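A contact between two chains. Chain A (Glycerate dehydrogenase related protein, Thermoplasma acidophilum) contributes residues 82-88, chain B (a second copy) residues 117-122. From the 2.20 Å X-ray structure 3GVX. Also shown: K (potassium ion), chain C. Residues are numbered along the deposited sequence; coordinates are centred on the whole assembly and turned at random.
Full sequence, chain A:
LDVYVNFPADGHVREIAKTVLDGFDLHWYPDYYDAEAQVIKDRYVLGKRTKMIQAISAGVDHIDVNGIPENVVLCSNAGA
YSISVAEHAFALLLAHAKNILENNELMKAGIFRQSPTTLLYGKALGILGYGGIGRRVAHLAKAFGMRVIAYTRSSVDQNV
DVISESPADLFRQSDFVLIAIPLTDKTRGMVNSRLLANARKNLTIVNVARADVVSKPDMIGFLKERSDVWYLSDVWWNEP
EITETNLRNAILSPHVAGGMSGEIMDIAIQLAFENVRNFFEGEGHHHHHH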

# COMPACT_ATOMS: atom_id res chain seq x y z
N SER A 82 -4.57 -5.87 -13.35
CA SER A 82 -4.60 -6.48 -12.04
C SER A 82 -3.77 -5.57 -11.15
O SER A 82 -4.15 -5.23 -10.04
CB SER A 82 -3.99 -7.88 -12.08
OG SER A 82 -4.77 -8.77 -12.84
N ILE A 83 -2.64 -5.15 -11.69
CA ILE A 83 -1.73 -4.28 -10.97
C ILE A 83 -2.31 -2.89 -10.67
O ILE A 83 -2.26 -2.43 -9.54
CB ILE A 83 -0.39 -4.13 -11.72
CG1 ILE A 83 0.39 -5.46 -11.65
CG2 ILE A 83 0.40 -2.97 -11.15
CD1 ILE A 83 1.58 -5.53 -12.57
N SER A 84 -2.87 -2.23 -11.67
CA SER A 84 -3.43 -0.90 -11.43
C SER A 84 -4.63 -0.97 -10.49
O SER A 84 -4.75 -0.16 -9.59
CB SER A 84 -3.81 -0.19 -12.74
OG SER A 84 -4.86 -0.87 -13.38
N VAL A 85 -5.52 -1.92 -10.70
CA VAL A 85 -6.69 -2.03 -9.84
C VAL A 85 -6.30 -2.27 -8.38
O VAL A 85 -6.89 -1.67 -7.48
CB VAL A 85 -7.68 -3.13 -10.32
CG1 VAL A 85 -8.82 -3.26 -9.30
CG2 VAL A 85 -8.24 -2.78 -11.74
N ALA A 86 -5.31 -3.12 -8.13
CA ALA A 86 -4.85 -3.39 -6.76
C ALA A 86 -4.32 -2.13 -6.10
O ALA A 86 -4.62 -1.88 -4.94
CB ALA A 86 -3.79 -4.48 -6.75
N GLU A 87 -3.52 -1.35 -6.82
CA GLU A 87 -3.01 -0.10 -6.26
C GLU A 87 -4.19 0.76 -5.82
O GLU A 87 -4.23 1.29 -4.71
CB GLU A 87 -2.13 0.68 -7.26
CG GLU A 87 -0.78 0.04 -7.52
CD GLU A 87 0.20 0.96 -8.27
OE1 GLU A 87 -0.10 2.17 -8.40
OE2 GLU A 87 1.26 0.50 -8.73
N HIS A 88 -5.17 0.84 -6.70
CA HIS A 88 -6.36 1.62 -6.43
C HIS A 88 -7.17 1.14 -5.25
O HIS A 88 -7.64 1.95 -4.46
CB HIS A 88 -7.26 1.67 -7.66
CG HIS A 88 -8.26 2.76 -7.60
ND1 HIS A 88 -8.02 4.02 -8.10
CD2 HIS A 88 -9.51 2.80 -7.06
CE1 HIS A 88 -9.07 4.79 -7.87
NE2 HIS A 88 -9.98 4.08 -7.24
K K C . -6.58 4.38 -10.44
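Chain B, residues 117-122: TTLLYG

Chain B lies against the helix of chain A as an irregular loop, extended at first and bent at L120(B). T117(B), T118(B) and L119(B) are extended; L120(B) bends to phi/psi -87/-38, Y121(B) returns to -46/124, and G122(B) takes 87/-10, where a CB would be jammed against the preceding carbonyl, so glycine fits. Along the segment the neighbours run backwards on the helix: T117(B) lies nearest H88(A), which it meets through the potassium ion, L119(B) near S84(A) (CA to CA 6.8 Å), and Y121(B) near I83(A) (CA to CA 7.8 Å).

The bend presents two successive amides to one carboxylate. E87(A), whose CA-to-CB bond points toward chain B, has chi1 m and chi2 t, an extended chain; chi3 near 12° sets the carboxylate so that L120(B) N donates to E87(A) OE1 at 2.8 Å (171°) and Y121(B) N to E87(A) OE2 at 2.8 Å (152°). Glutamate suits the place, offering two acceptors to loop amides.

I83(A), one turn earlier, has chi1 m and chi2 t, which carries its CD1 over a face of the Y121(B) ring, 4.2 Å from the centroid and 19° off the normal, a CH-pi contact. Its CG2 meets Y121(B) CB at 3.9 Å. The tyrosine, with chi1 t and chi2 90°, thus offers a broad apolar surface to a branched aliphatic chain.

S84(A), with chi1 p, brings its CB within 3.6 Å of L119(B) CD1, its OG being farther off and hydrogen-bonded elsewhere in the structure; the leucine's chi1 of -123° lies between wells, with chi2 p.

A potassium ion joins the chains, taking lone pairs from H88(A) ND1 (2.8 Å; chi1 t, chi2 91°) and T117(B) OG1 (2.7 Å; chi1 p). Further ligands are a water that donates to S84(A) O (2.9 Å from the water oxygen) and an atom elsewhere in the structure.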

# COMPACT_ATOMS: atom_id res chain seq x y z
N THR B 117 -4.85 8.39 -13.38
CA THR B 117 -4.19 8.36 -12.10
C THR B 117 -2.76 7.99 -12.31
O THR B 117 -2.35 7.57 -13.40
CB THR B 117 -4.84 7.36 -11.14
OG1 THR B 117 -4.91 6.08 -11.77
CG2 THR B 117 -6.24 7.81 -10.75
N THR B 118 -1.99 8.15 -11.24
CA THR B 118 -0.60 7.84 -11.26
C THR B 118 -0.43 6.47 -10.62
O THR B 118 -1.07 6.10 -9.66
CB THR B 118 0.21 8.87 -10.48
OG1 THR B 118 0.11 10.13 -11.14
CG2 THR B 118 1.66 8.46 -10.38
N LEU B 119 0.48 5.72 -11.19
CA LEU B 119 0.77 4.40 -10.72
C LEU B 119 2.12 4.36 -10.05
O LEU B 119 3.04 5.03 -10.48
CB LEU B 119 0.83 3.53 -11.93
CG LEU B 119 0.03 2.30 -12.23
CD1 LEU B 119 -1.43 2.52 -12.72
CD2 LEU B 119 0.91 1.76 -13.31
N LEU B 120 2.23 3.51 -9.04
CA LEU B 120 3.49 3.39 -8.34
C LEU B 120 4.38 2.39 -9.04
O LEU B 120 5.59 2.57 -9.14
CB LEU B 120 3.25 2.96 -6.91
CG LEU B 120 2.39 3.97 -6.16
CD1 LEU B 120 2.16 3.48 -4.74
CD2 LEU B 120 3.08 5.34 -6.20
N TYR B 121 3.76 1.33 -9.54
CA TYR B 121 4.50 0.28 -10.22
C TYR B 121 5.53 0.76 -11.24
O TYR B 121 5.19 1.48 -12.18
CB TYR B 121 3.54 -0.69 -10.90
CG TYR B 121 4.23 -1.90 -11.48
CD1 TYR B 121 4.41 -3.05 -10.71
CD2 TYR B 121 4.69 -1.91 -12.79
CE1 TYR B 121 5.03 -4.19 -11.24
CE2 TYR B 121 5.31 -3.04 -13.34
CZ TYR B 121 5.47 -4.18 -12.56
OH TYR B 121 6.03 -5.30 -13.10
N GLY B 122 6.78 0.33 -11.06
CA GLY B 122 7.83 0.72 -11.99
C GLY B 122 8.52 2.03 -11.67
O GLY B 122 9.54 2.36 -12.25
O HOH W 1 -4.55 2.69 -10.03